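PDB 7O79: Poly(Beta-D-mannuronate) lyase from Pseudopedobacter saltans, which probably cleaves the poly(beta-D-mannuronate) of alginate by elimination, as a beta-helical polysaccharide lyase of family 6. Local coordinates for residues 108-113 with 137-142; 162-167 with 201-206; 267-272 with 438-443; 321-326 with 358-363. All blocks are in the same frame, centred on the assembly; numbering follows the deposited sequence.

Interaction 1. Residues 108-113 with 137-142; sequences FNPSQK and KNNMQP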
loop_
_atom_site.group_PDB
_atom_site.type_symbol
_atom_site.label_atom_id
_atom_site.label_comp_id
_atom_site.label_asym_id
_atom_site.label_seq_id
_atom_site.Cartn_x
_atom_site.Cartn_y
_atom_site.Cartn_z
ATOM N N PHE A 108 -9.235 11.201 13.790
ATOM C CA PHE A 108 -10.253 10.361 14.425
ATOM C C PHE A 108 -9.621 9.337 15.370
ATOM O O PHE A 108 -9.840 8.126 15.267
ATOM C CB PHE A 108 -11.077 9.682 13.341
ATOM C CG PHE A 108 -12.463 9.290 13.770
ATOM C CD1 PHE A 108 -13.468 10.234 13.890
ATOM C CD2 PHE A 108 -12.763 7.955 14.010
ATOM C CE1 PHE A 108 -14.759 9.863 14.262
ATOM C CE2 PHE A 108 -14.049 7.562 14.390
ATOM C CZ PHE A 108 -15.055 8.523 14.516
ATOM N N ASN A 109 -8.866 9.860 16.348
ATOM C CA ASN A 109 -7.884 9.095 17.099
ATOM C C ASN A 109 -8.315 8.796 18.535
ATOM O O ASN A 109 -8.966 9.615 19.188
ATOM C CB ASN A 109 -6.539 9.831 17.118
ATOM C CG ASN A 109 -5.944 9.976 15.730
ATOM O OD1 ASN A 109 -5.973 9.027 14.940
ATOM N ND2 ASN A 109 -5.376 11.143 15.433
ATOM N N PRO A 110 -7.948 7.632 19.050
ATOM C CA PRO A 110 -8.199 7.306 20.455
ATOM C C PRO A 110 -7.121 7.952 21.319
ATOM O O PRO A 110 -6.214 8.618 20.818
ATOM C CB PRO A 110 -8.091 5.786 20.467
ATOM C CG PRO A 110 -6.980 5.535 19.464
ATOM C CD PRO A 110 -7.138 6.588 18.391
ATOM N N SER A 111 -7.220 7.740 22.638
ATOM C CA SER A 111 -6.238 8.379 23.510
ATOM C C SER A 111 -4.944 7.573 23.607
ATOM O O SER A 111 -3.863 8.161 23.688
ATOM C CB SER A 111 -6.826 8.646 24.901
ATOM O OG SER A 111 -7.277 7.455 25.503
ATOM N N GLN A 112 -5.001 6.240 23.610
ATOM C CA GLN A 112 -3.768 5.459 23.633
ATOM C C GLN A 112 -3.461 5.036 22.196
ATOM O O GLN A 112 -4.351 4.543 21.499
ATOM C CB GLN A 112 -3.809 4.172 24.483
ATOM C CG GLN A 112 -3.854 4.212 26.048
ATOM C CD GLN A 112 -5.188 4.670 26.636
ATOM O OE1 GLN A 112 -5.285 5.670 27.334
ATOM N NE2 GLN A 112 -6.210 3.803 26.474
ATOM N N LYS A 113 -2.199 5.162 21.781
ATOM C CA LYS A 113 -1.767 4.594 20.505
ATOM C C LYS A 113 -2.072 3.100 20.412
ATOM O O LYS A 113 -2.411 2.588 19.339
ATOM C CB LYS A 113 -0.270 4.851 20.316
ATOM C CG LYS A 113 0.370 4.084 19.161
ATOM C CD LYS A 113 1.862 4.369 19.071
ATOM C CE LYS A 113 2.674 3.640 20.147
ATOM N NZ LYS A 113 4.142 3.777 19.868
ATOM N N LYS A 137 -4.075 10.015 11.419
ATOM C CA LYS A 137 -4.192 8.762 12.159
ATOM C C LYS A 137 -2.922 8.504 12.969
ATOM O O LYS A 137 -1.803 8.617 12.452
ATOM C CB LYS A 137 -4.459 7.595 11.217
ATOM C CG LYS A 137 -4.743 6.298 11.959
ATOM C CD LYS A 137 -4.806 5.096 11.020
ATOM C CE LYS A 137 -5.661 4.010 11.619
ATOM N NZ LYS A 137 -4.838 3.114 12.512
ATOM N N ASN A 138 -3.089 8.171 14.253
ATOM C CA ASN A 138 -1.929 8.100 15.129
ATOM C C ASN A 138 -1.880 6.835 15.979
ATOM O O ASN A 138 -1.001 6.725 16.841
ATOM C CB ASN A 138 -1.854 9.358 16.007
ATOM C CG ASN A 138 -2.903 9.388 17.115
ATOM O OD1 ASN A 138 -3.741 8.496 17.231
ATOM N ND2 ASN A 138 -2.824 10.409 17.963
ATOM N N ASN A 139 -2.756 5.864 15.738
ATOM C CA ASN A 139 -2.812 4.633 16.518
ATOM C C ASN A 139 -2.391 3.434 15.674
ATOM O O ASN A 139 -2.201 3.524 14.456
ATOM C CB ASN A 139 -4.220 4.401 17.078
ATOM C CG ASN A 139 -5.280 4.277 15.980
ATOM O OD1 ASN A 139 -5.119 4.815 14.883
ATOM N ND2 ASN A 139 -6.354 3.551 16.271
ATOM N N MET A 140 -2.273 2.294 16.353
ATOM C CA MET A 140 -1.925 1.030 15.727
ATOM C C MET A 140 -2.961 0.648 14.665
ATOM O O MET A 140 -4.088 1.143 14.664
ATOM C CB MET A 140 -1.825 -0.068 16.792
ATOM C CG MET A 140 -0.556 -0.050 17.677
ATOM S SD MET A 140 0.989 0.531 16.908
ATOM C CE MET A 140 1.378 -0.835 15.831
ATOM N N GLN A 141 -2.548 -0.258 13.745
ATOM C CA GLN A 141 -3.298 -0.813 12.607
ATOM C C GLN A 141 -3.096 0.028 11.353
ATOM O O GLN A 141 -3.009 1.259 11.423
ATOM C CB GLN A 141 -4.790 -0.966 12.926
ATOM C CG GLN A 141 -5.020 -2.036 13.969
ATOM C CD GLN A 141 -4.666 -3.405 13.427
ATOM O OE1 GLN A 141 -3.629 -3.970 13.755
ATOM N NE2 GLN A 141 -5.619 -4.016 12.730
ATOM N N PRO A 142 -2.998 -0.613 10.197
ATOM C CA PRO A 142 -2.877 0.140 8.943
ATOM C C PRO A 142 -4.032 1.120 8.771
ATOM O O PRO A 142 -5.134 0.922 9.293
ATOM C CB PRO A 142 -2.903 -0.949 7.865
ATOM C CG PRO A 142 -2.522 -2.218 8.561
ATOM C CD PRO A 142 -2.947 -2.071 10.011
#
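Asn109 and Asn138 stack their side-chain amides, the two planes 23° apart and Asn109 CG 3.4 Å from Asn138 CG. Besides this stacked face, the Asn109 amide uses both ends of its flat group. Its OD1 accepts the backbone N of Asn138 at 3.1 Å, a bent bond whose donor stands well above the carbonyl plane, while ND2 is bonded to the backbone O of Gly136. The amide is thus tied at both ends to the chain around Lys137. The amide of Asn139 is the other flat group: Pro110 crosses it at about a right angle, with Pro110 CD 3.8 Å from Asn139 ND2, and this nitrogen is bonded to the O of Thr115. Lys137 NZ approaches Asn139 OD1 at 2.9 Å from above the carbonyl plane and also bonds Gln141 O at 2.8 Å. The ammonium is thus gripped by backbone and side-chain oxygens of its own loop and by Tyr117 O, and Trp119 makes a cation-pi contact with the lysine. At the far end Met140 N gives a nearly straight bond to Lys113 O, 3.0 Å long. Lys113 turns its CG anti to the backbone N (chi1 169°), beside Asn138 O at 3.8 Å, and its ammonium forms a salt bridge with Asp169. Both segments are loops on successive coils of a parallel beta-helix: 108-113 leads from strand 99-106 toward strand 118-122, whereas the loop 137-142 joins strand 128-135 to strand 144-146. Tyr117 and Trp119 pack against the pair, and Pro165 of the following coil touches Asn138.

Interaction 2. Residues 162-167 with 201-206; sequences KDIPYT and ERAHGE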
loop_
_atom_site.group_PDB
_atom_site.type_symbol
_atom_site.label_atom_id
_atom_site.label_comp_id
_atom_site.label_asym_id
_atom_site.label_seq_id
_atom_site.Cartn_x
_atom_site.Cartn_y
_atom_site.Cartn_z
ATOM N N LYS A 162 -2.529 12.397 4.409
ATOM C CA LYS A 162 -1.773 13.567 4.823
ATOM C C LYS A 162 -1.470 13.525 6.315
ATOM O O LYS A 162 -2.362 13.246 7.121
ATOM C CB LYS A 162 -2.546 14.843 4.510
ATOM C CG LYS A 162 -1.844 16.106 4.967
ATOM C CD LYS A 162 -2.688 17.333 4.692
ATOM C CE LYS A 162 -1.821 18.578 4.502
ATOM N NZ LYS A 162 -2.657 19.815 4.455
ATOM N N ASP A 163 -0.226 13.857 6.671
ATOM C CA ASP A 163 0.191 14.060 8.064
ATOM C C ASP A 163 -0.212 12.878 8.941
ATOM O O ASP A 163 -1.009 12.995 9.877
ATOM C CB ASP A 163 -0.378 15.359 8.648
ATOM C CG ASP A 163 0.032 16.598 7.874
ATOM O OD1 ASP A 163 1.147 16.639 7.318
ATOM O OD2 ASP A 163 -0.760 17.555 7.852
ATOM N N ILE A 164 0.342 11.721 8.608
ATOM C CA ILE A 164 0.144 10.546 9.445
ATOM C C ILE A 164 1.358 10.546 10.369
ATOM O O ILE A 164 2.473 10.233 9.918
ATOM C CB ILE A 164 0.027 9.262 8.606
ATOM C CG1 ILE A 164 -1.023 9.439 7.489
ATOM C CG2 ILE A 164 -0.293 8.064 9.512
ATOM C CD1 ILE A 164 -2.421 9.822 7.943
ATOM N N PRO A 165 1.214 10.958 11.632
ATOM C CA PRO A 165 2.404 11.196 12.463
ATOM C C PRO A 165 3.274 9.955 12.627
ATOM O O PRO A 165 2.794 8.822 12.716
ATOM C CB PRO A 165 1.824 11.673 13.799
ATOM C CG PRO A 165 0.414 11.253 13.803
ATOM C CD PRO A 165 -0.036 11.216 12.363
ATOM N N TYR A 166 4.581 10.192 12.642
ATOM C CA TYR A 166 5.563 9.125 12.686
ATOM C C TYR A 166 5.721 8.576 14.094
ATOM O O TYR A 166 5.963 9.337 15.035
ATOM C CB TYR A 166 6.901 9.655 12.189
ATOM C CG TYR A 166 8.081 8.741 12.433
ATOM C CD1 TYR A 166 8.095 7.442 11.929
ATOM C CD2 TYR A 166 9.211 9.199 13.118
ATOM C CE1 TYR A 166 9.183 6.603 12.122
ATOM C CE2 TYR A 166 10.309 8.373 13.311
ATOM C CZ TYR A 166 10.295 7.083 12.804
ATOM O OH TYR A 166 11.382 6.262 12.977
ATOM N N THR A 167 5.576 7.254 14.244
ATOM C CA THR A 167 6.089 6.532 15.426
ATOM C C THR A 167 6.592 5.205 14.863
ATOM O O THR A 167 5.876 4.555 14.072
ATOM C CB THR A 167 5.079 6.280 16.557
ATOM O OG1 THR A 167 4.153 5.247 16.170
ATOM C CG2 THR A 167 4.311 7.555 16.949
ATOM N N GLU A 201 1.340 12.735 1.539
ATOM C CA GLU A 201 2.177 13.815 1.999
ATOM C C GLU A 201 2.444 13.679 3.479
ATOM O O GLU A 201 1.558 13.827 4.257
ATOM C CB GLU A 201 1.524 15.132 1.702
ATOM C CG GLU A 201 2.378 16.335 2.003
ATOM C CD GLU A 201 2.385 17.297 0.863
ATOM O OE1 GLU A 201 1.524 17.171 -0.016
ATOM O OE2 GLU A 201 3.255 18.184 0.842
ATOM N N ARG A 202 3.694 13.510 3.838
ATOM C CA ARG A 202 4.083 13.259 5.213
ATOM C C ARG A 202 3.214 12.176 5.862
ATOM O O ARG A 202 2.835 12.283 6.985
ATOM C CB ARG A 202 4.139 14.552 6.021
ATOM C CG ARG A 202 5.336 15.380 5.635
ATOM C CD ARG A 202 5.137 16.867 5.783
ATOM N NE ARG A 202 6.418 17.560 5.699
ATOM C CZ ARG A 202 6.933 18.172 4.636
ATOM N NH1 ARG A 202 6.309 18.243 3.490
ATOM N NH2 ARG A 202 8.103 18.737 4.743
ATOM N N ALA A 203 2.938 11.125 5.112
ATOM C CA ALA A 203 2.097 10.006 5.553
ATOM C C ALA A 203 2.940 8.943 6.250
ATOM O O ALA A 203 2.893 7.753 5.923
ATOM C CB ALA A 203 1.329 9.421 4.374
ATOM N N HIS A 204 3.722 9.395 7.236
ATOM C CA HIS A 204 4.780 8.567 7.813
ATOM C C HIS A 204 4.241 7.266 8.379
ATOM O O HIS A 204 4.686 6.183 7.993
ATOM C CB HIS A 204 5.530 9.334 8.910
ATOM C CG HIS A 204 6.051 10.669 8.478
ATOM N ND1 HIS A 204 6.621 10.877 7.242
ATOM C CD2 HIS A 204 6.118 11.858 9.127
ATOM C CE1 HIS A 204 7.001 12.139 7.137
ATOM N NE2 HIS A 204 6.701 12.757 8.265
ATOM N N GLY A 205 3.318 7.356 9.340
ATOM C CA GLY A 205 2.917 6.164 10.068
ATOM C C GLY A 205 4.125 5.528 10.730
ATOM O O GLY A 205 4.901 6.190 11.426
ATOM N N GLU A 206 4.321 4.234 10.471
ATOM C CA GLU A 206 5.443 3.485 11.029
ATOM C C GLU A 206 6.796 3.890 10.463
ATOM O O GLU A 206 7.819 3.503 11.040
ATOM C CB GLU A 206 5.235 1.982 10.803
ATOM C CG GLU A 206 5.336 1.568 9.334
ATOM C CD GLU A 206 5.056 0.096 9.124
ATOM O OE1 GLU A 206 5.717 -0.526 8.260
ATOM O OE2 GLU A 206 4.176 -0.442 9.824
#
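Ile164 packs on Ala203 and Gly205 in the tight, buried part of this contact. Its CG1 lies 3.9 Å from Ala203 CB, and CG2, anti to the backbone N, reaches to 3.7 Å from Gly205 N. Backbone bonds clamp the same place: Ile164 N to Arg202 O, and Gly205 N to Ile164 O at 3.1 Å, the latter donor standing above the carbonyl plane. Ala203 is the centre of an inverse gamma turn. Beyond it, Thr167 N bonds Gly205 O.

The more open side is looser. Tyr166 turns its ring edge to Glu206 O, with CE1 at 3.6 Å, and rests its CB on His204 CB, also at 3.6 Å; the ring makes a cation-pi contact with Lys229. Asp163 and Arg202 run side by side, but Asp163 OD1 stays 5.6 Å from Arg202 NE. Lys162 NZ and Glu201 OE1 are 6.7 Å apart, so any attraction there probably acts only at a distance. The backbone bond from Asp163 N to Glu201 O, at 165°, holds this end. Here the parallel strands 155-162 and 194-201 run out into neighbouring loops, between strand 128-135 on one flank and strand 219-226 on the other, before the chain enters strands 175-177 and 209-214.

Interaction 3. Residues 267-272 with 438-443; sequences VVNNYV and VRIKNK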
loop_
_atom_site.group_PDB
_atom_site.type_symbol
_atom_site.label_atom_id
_atom_site.label_comp_id
_atom_site.label_asym_id
_atom_site.label_seq_id
_atom_site.Cartn_x
_atom_site.Cartn_y
_atom_site.Cartn_z
ATOM N N VAL A 267 8.418 -3.442 -12.252
ATOM C CA VAL A 267 8.704 -2.192 -11.563
ATOM C C VAL A 267 9.253 -1.261 -12.632
ATOM O O VAL A 267 10.433 -1.334 -12.975
ATOM C CB VAL A 267 9.686 -2.375 -10.397
ATOM C CG1 VAL A 267 10.088 -1.045 -9.821
ATOM C CG2 VAL A 267 9.046 -3.222 -9.316
ATOM N N VAL A 268 8.387 -0.413 -13.193
ATOM C CA VAL A 268 8.674 0.319 -14.431
ATOM C C VAL A 268 8.171 1.750 -14.320
ATOM O O VAL A 268 7.115 2.007 -13.732
ATOM C CB VAL A 268 8.034 -0.371 -15.659
ATOM C CG1 VAL A 268 8.547 0.259 -16.948
ATOM C CG2 VAL A 268 8.339 -1.879 -15.647
ATOM N N ASN A 269 8.930 2.686 -14.910
ATOM C CA ASN A 269 8.520 4.084 -15.068
ATOM C C ASN A 269 8.273 4.793 -13.742
ATOM O O ASN A 269 7.434 5.698 -13.668
ATOM C CB ASN A 269 7.290 4.197 -15.972
ATOM C CG ASN A 269 7.605 3.828 -17.410
ATOM O OD1 ASN A 269 8.611 4.281 -17.959
ATOM N ND2 ASN A 269 6.766 2.996 -18.018
ATOM N N ASN A 270 9.021 4.432 -12.702
ATOM C CA ASN A 270 8.958 5.134 -11.424
ATOM C C ASN A 270 10.028 6.220 -11.343
ATOM O O ASN A 270 11.163 6.029 -11.777
ATOM C CB ASN A 270 9.111 4.150 -10.255
ATOM C CG ASN A 270 8.043 3.053 -10.288
ATOM O OD1 ASN A 270 6.874 3.319 -10.014
ATOM N ND2 ASN A 270 8.432 1.844 -10.671
ATOM N N TYR A 271 9.657 7.357 -10.767
ATOM C CA TYR A 271 10.566 8.485 -10.568
ATOM C C TYR A 271 10.781 8.703 -9.073
ATOM O O TYR A 271 9.855 9.113 -8.363
ATOM C CB TYR A 271 9.997 9.733 -11.224
ATOM C CG TYR A 271 10.942 10.910 -11.233
ATOM C CD1 TYR A 271 11.829 11.085 -12.285
ATOM C CD2 TYR A 271 10.906 11.869 -10.236
ATOM C CE1 TYR A 271 12.680 12.156 -12.330
ATOM C CE2 TYR A 271 11.760 12.959 -10.271
ATOM C CZ TYR A 271 12.650 13.088 -11.325
ATOM O OH TYR A 271 13.508 14.148 -11.398
ATOM N N VAL A 272 11.997 8.441 -8.599
ATOM C CA VAL A 272 12.350 8.555 -7.185
ATOM C C VAL A 272 13.490 9.554 -7.063
ATOM O O VAL A 272 14.501 9.435 -7.768
ATOM C CB VAL A 272 12.759 7.192 -6.590
ATOM C CG1 VAL A 272 13.124 7.326 -5.117
ATOM C CG2 VAL A 272 11.633 6.172 -6.785
ATOM N N VAL A 438 12.715 6.937 -16.894
ATOM C CA VAL A 438 11.267 6.860 -17.077
ATOM C C VAL A 438 10.887 7.179 -18.521
ATOM O O VAL A 438 11.057 8.315 -18.976
ATOM C CB VAL A 438 10.580 7.815 -16.084
ATOM C CG1 VAL A 438 9.105 8.038 -16.450
ATOM C CG2 VAL A 438 10.776 7.310 -14.649
ATOM N N ARG A 439 10.381 6.182 -19.264
ATOM C CA ARG A 439 10.012 6.421 -20.663
ATOM C C ARG A 439 8.557 6.847 -20.844
ATOM O O ARG A 439 8.252 7.573 -21.796
ATOM C CB ARG A 439 10.313 5.190 -21.536
ATOM C CG ARG A 439 9.528 3.942 -21.183
ATOM C CD ARG A 439 9.870 2.731 -22.077
ATOM N NE ARG A 439 9.428 2.864 -23.468
ATOM C CZ ARG A 439 8.194 2.548 -23.867
ATOM N NH1 ARG A 439 7.320 2.097 -22.967
ATOM N NH2 ARG A 439 7.823 2.669 -25.145
ATOM N N ILE A 440 7.653 6.442 -19.960
ATOM C CA ILE A 440 6.280 6.937 -19.967
ATOM C C ILE A 440 6.195 7.987 -18.865
ATOM O O ILE A 440 6.016 7.664 -17.685
ATOM C CB ILE A 440 5.257 5.812 -19.783
ATOM C CG1 ILE A 440 5.615 4.613 -20.677
ATOM C CG2 ILE A 440 3.843 6.323 -20.093
ATOM C CD1 ILE A 440 4.729 3.383 -20.467
ATOM N N LYS A 441 6.342 9.251 -19.253
ATOM C CA LYS A 441 6.336 10.363 -18.313
ATOM C C LYS A 441 4.917 10.910 -18.182
ATOM O O LYS A 441 4.293 11.278 -19.186
ATOM C CB LYS A 441 7.303 11.455 -18.773
ATOM N N ASN A 442 4.407 10.946 -16.944
ATOM C CA ASN A 442 3.141 11.574 -16.588
ATOM C C ASN A 442 3.407 12.771 -15.671
ATOM O O ASN A 442 4.559 13.168 -15.445
ATOM C CB ASN A 442 2.201 10.554 -15.929
ATOM C CG ASN A 442 1.813 9.418 -16.867
ATOM O OD1 ASN A 442 1.370 9.650 -17.998
ATOM N ND2 ASN A 442 1.983 8.180 -16.403
ATOM N N LYS A 443 2.324 13.359 -15.135
ATOM C CA LYS A 443 2.501 14.473 -14.213
ATOM C C LYS A 443 2.157 14.048 -12.790
ATOM O O LYS A 443 1.147 13.368 -12.575
ATOM C CB LYS A 443 1.628 15.673 -14.607
#
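Asn269 fastens the C-terminal tail, 438-443, across the outside of the parallel beta-helix. It sits at a break in strand 266-273, with left-handed backbone angles, and the tip of its side chain reaches the tail. CB makes only a distant approach, 4.1 Å from Ile440 O. CG is anti to the carbonyl carbon (chi1 -68°) and comes to 3.7 Å from Ile440 N. At the tip, OD1 accepts two consecutive backbone N-H groups. Arg439 N is the nearer, at 2.9 Å, tilted a little from the carbonyl plane and bent at its hydrogen. Ile440 N sits at 3.1 Å, its bond almost straight at 174° although the donor stands high above that plane. Two bonds on one oxygen fix the rotation of the amide, and they leave ND2 against the aliphatic Ile440, 3.2 Å from its CD1. The two side chains cross obliquely there, a close approach beside the exposed Ile440.

The next residue, Asn270, turns the other way, into the coil, where its amide is bonded to Asn323 and Asn245. This is the asparagine ladder known from parallel beta-helices, so adjacent asparagines serve the inside and the outside of one turn. Val438 N is bonded to Thr324 OG1 of the neighbouring strand 319-328. Of its methyls CG1 lies near Asn269, while CG2 meets Tyr271 CB at 4.3 Å and presses on the backbone of Asn270, 3.2 Å from Asn270 O.

Interaction 4. Residues 321-326 with 358-363; sequences VNNTFL and THNIIS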
loop_
_atom_site.group_PDB
_atom_site.type_symbol
_atom_site.label_atom_id
_atom_site.label_comp_id
_atom_site.label_asym_id
_atom_site.label_seq_id
_atom_site.Cartn_x
_atom_site.Cartn_y
_atom_site.Cartn_z
ATOM N N VAL A 321 12.817 -1.818 -14.960
ATOM C CA VAL A 321 13.249 -1.136 -16.182
ATOM C C VAL A 321 12.708 0.286 -16.221
ATOM O O VAL A 321 11.627 0.578 -15.695
ATOM C CB VAL A 321 12.798 -1.919 -17.454
ATOM C CG1 VAL A 321 13.283 -1.245 -18.717
ATOM C CG2 VAL A 321 13.375 -3.312 -17.437
ATOM N N ASN A 322 13.476 1.183 -16.854
ATOM C CA ASN A 322 13.011 2.541 -17.153
ATOM C C ASN A 322 12.553 3.289 -15.913
ATOM O O ASN A 322 11.533 3.985 -15.938
ATOM C CB ASN A 322 11.893 2.526 -18.187
ATOM C CG ASN A 322 12.387 2.132 -19.549
ATOM O OD1 ASN A 322 11.973 1.120 -20.101
ATOM N ND2 ASN A 322 13.284 2.944 -20.106
ATOM N N ASN A 323 13.292 3.132 -14.821
ATOM C CA ASN A 323 13.059 3.915 -13.617
ATOM C C ASN A 323 14.138 4.980 -13.479
ATOM O O ASN A 323 15.203 4.901 -14.091
ATOM C CB ASN A 323 13.045 3.022 -12.369
ATOM C CG ASN A 323 11.982 1.921 -12.435
ATOM O OD1 ASN A 323 10.791 2.184 -12.237
ATOM N ND2 ASN A 323 12.413 0.681 -12.700
ATOM N N THR A 324 13.855 5.979 -12.647
ATOM C CA THR A 324 14.816 7.035 -12.361
ATOM C C THR A 324 14.970 7.162 -10.855
ATOM O O THR A 324 13.972 7.297 -10.140
ATOM C CB THR A 324 14.361 8.350 -12.993
ATOM O OG1 THR A 324 14.296 8.168 -14.411
ATOM C CG2 THR A 324 15.303 9.487 -12.656
ATOM N N PHE A 325 16.216 7.082 -10.382
ATOM C CA PHE A 325 16.560 7.211 -8.963
ATOM C C PHE A 325 17.623 8.300 -8.800
ATOM O O PHE A 325 18.818 8.033 -8.965
ATOM C CB PHE A 325 17.073 5.882 -8.394
ATOM C CG PHE A 325 16.203 4.695 -8.717
ATOM C CD1 PHE A 325 15.003 4.482 -8.028
ATOM C CD2 PHE A 325 16.578 3.792 -9.699
ATOM C CE1 PHE A 325 14.187 3.379 -8.326
ATOM C CE2 PHE A 325 15.758 2.688 -10.006
ATOM C CZ PHE A 325 14.566 2.491 -9.328
ATOM N N LEU A 326 17.230 9.507 -8.416
ATOM C CA LEU A 326 18.180 10.614 -8.403
ATOM C C LEU A 326 18.401 11.160 -7.002
ATOM O O LEU A 326 17.457 11.288 -6.219
ATOM C CB LEU A 326 17.733 11.746 -9.333
ATOM C CG LEU A 326 17.743 11.382 -10.822
ATOM C CD1 LEU A 326 16.909 12.392 -11.624
ATOM C CD2 LEU A 326 19.148 11.275 -11.352
ATOM N N THR A 358 17.516 -2.876 -16.268
ATOM C CA THR A 358 18.106 -2.136 -17.389
ATOM C C THR A 358 17.396 -0.805 -17.593
ATOM O O THR A 358 16.281 -0.596 -17.120
ATOM C CB THR A 358 18.017 -2.893 -18.719
ATOM O OG1 THR A 358 16.641 -3.062 -19.070
ATOM C CG2 THR A 358 18.685 -4.244 -18.637
ATOM N N HIS A 359 18.063 0.093 -18.327
ATOM C CA HIS A 359 17.477 1.363 -18.746
ATOM C C HIS A 359 17.026 2.217 -17.564
ATOM O O HIS A 359 16.038 2.945 -17.641
ATOM C CB HIS A 359 16.341 1.130 -19.743
ATOM C CG HIS A 359 16.789 0.429 -20.986
ATOM N ND1 HIS A 359 16.916 -0.943 -21.071
ATOM C CD2 HIS A 359 17.170 0.917 -22.192
ATOM C CE1 HIS A 359 17.336 -1.269 -22.281
ATOM N NE2 HIS A 359 17.500 -0.159 -22.979
ATOM N N ASN A 360 17.803 2.190 -16.490
ATOM C CA ASN A 360 17.537 2.999 -15.313
ATOM C C ASN A 360 18.506 4.172 -15.263
ATOM O O ASN A 360 19.649 4.063 -15.715
ATOM C CB ASN A 360 17.677 2.147 -14.045
ATOM C CG ASN A 360 16.652 1.021 -14.007
ATOM O OD1 ASN A 360 15.449 1.268 -13.861
ATOM N ND2 ASN A 360 17.118 -0.218 -14.183
ATOM N N ILE A 361 18.040 5.291 -14.708
ATOM C CA ILE A 361 18.865 6.474 -14.462
ATOM C C ILE A 361 19.078 6.582 -12.961
ATOM O O ILE A 361 18.120 6.427 -12.194
ATOM C CB ILE A 361 18.200 7.748 -15.014
ATOM C CG1 ILE A 361 18.302 7.779 -16.538
ATOM C CG2 ILE A 361 18.814 9.015 -14.366
ATOM C CD1 ILE A 361 17.636 8.988 -17.150
ATOM N N ILE A 362 20.333 6.826 -12.536
ATOM C CA ILE A 362 20.704 6.806 -11.122
ATOM C C ILE A 362 21.697 7.922 -10.804
ATOM O O ILE A 362 22.641 8.176 -11.566
ATOM C CB ILE A 362 21.330 5.460 -10.691
ATOM C CG1 ILE A 362 20.479 4.251 -11.097
ATOM C CG2 ILE A 362 21.577 5.433 -9.191
ATOM C CD1 ILE A 362 21.324 3.040 -11.462
ATOM N N SER A 363 21.511 8.549 -9.645
ATOM C CA SER A 363 22.566 9.318 -8.997
ATOM C C SER A 363 22.393 9.185 -7.491
ATOM O O SER A 363 21.274 9.021 -6.999
ATOM C CB SER A 363 22.552 10.785 -9.460
ATOM O OG SER A 363 21.653 11.572 -8.696
#
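Asn323 and Asn360 stand side by side on adjacent coils, their amides only 5° from coplanar, and Asn360 OD1 serves two donors of Asn323: its N at 3.0 Å and, more weakly, its ND2 at 3.3 Å. From this turn the strands zip together: Ile361 N bonds Asn323 O, Phe325 N bonds Ile361 O at 2.7 Å, and Ser363 N bonds Phe325 O at 2.8 Å, all close to straight, while CA-H...O contacts fill the gaps between. Paired side chains lie side by side on each face of the strands. Thr324 CG2 meets Ile361 CG2 at 3.9 Å, and that isoleucine methyl also touches Leu326 CD2 at 3.8 Å. On the side of the strands that carries Phe325 and Ile362, Ile362 CG1 comes to the ring edge of Phe325, 4.2 Å from CD2. Before the turn the grip is looser: Asn322 N makes a weak bond to Thr358 O, and Thr358 OG1 is bonded to His359 ND1, 2.9 Å away and in the ring plane.

A second shell sets these groups. Asn323 ND2 is bonded to Val267 O, while Asn360 ND2 is bonded to Tyr320 O and Asn395 OD1 accepts the N of Asn360. This is consistent with an asparagine ladder, in which asparagine amides bond to neighbouring coils. Outside, Asn322 holds Gly437 of the tail. Strand 266-273 flanks 319-328, strand 391-397 flanks 356-364, and Ile333 of strand 333-337 packs inside against Phe325, Asn360 and Ile362.

How the interactions relate
Interactions 3 and 4 are neighbours on one face of the beta-helix, joined directly where Val272 N probably bonds Thr324 O; interaction 4 is the buried core of the coil stack, and interaction 3 lays the C-terminal tail over its outer surface. Interactions 1 and 2 lie in loops of successive coils and touch, Lys137 O packing on Pro165 CD, while interaction 1 is about 37 Å from interaction 4, centre to centre. Stacked amides mark interaction 1; interaction 2 combines a short strand end with irregular backbone bonds, its charged groups staying apart. Asn323 and Asn360 use their amides inside the coil in interaction 4, while Asn269 in interaction 3 uses its own to take the tail.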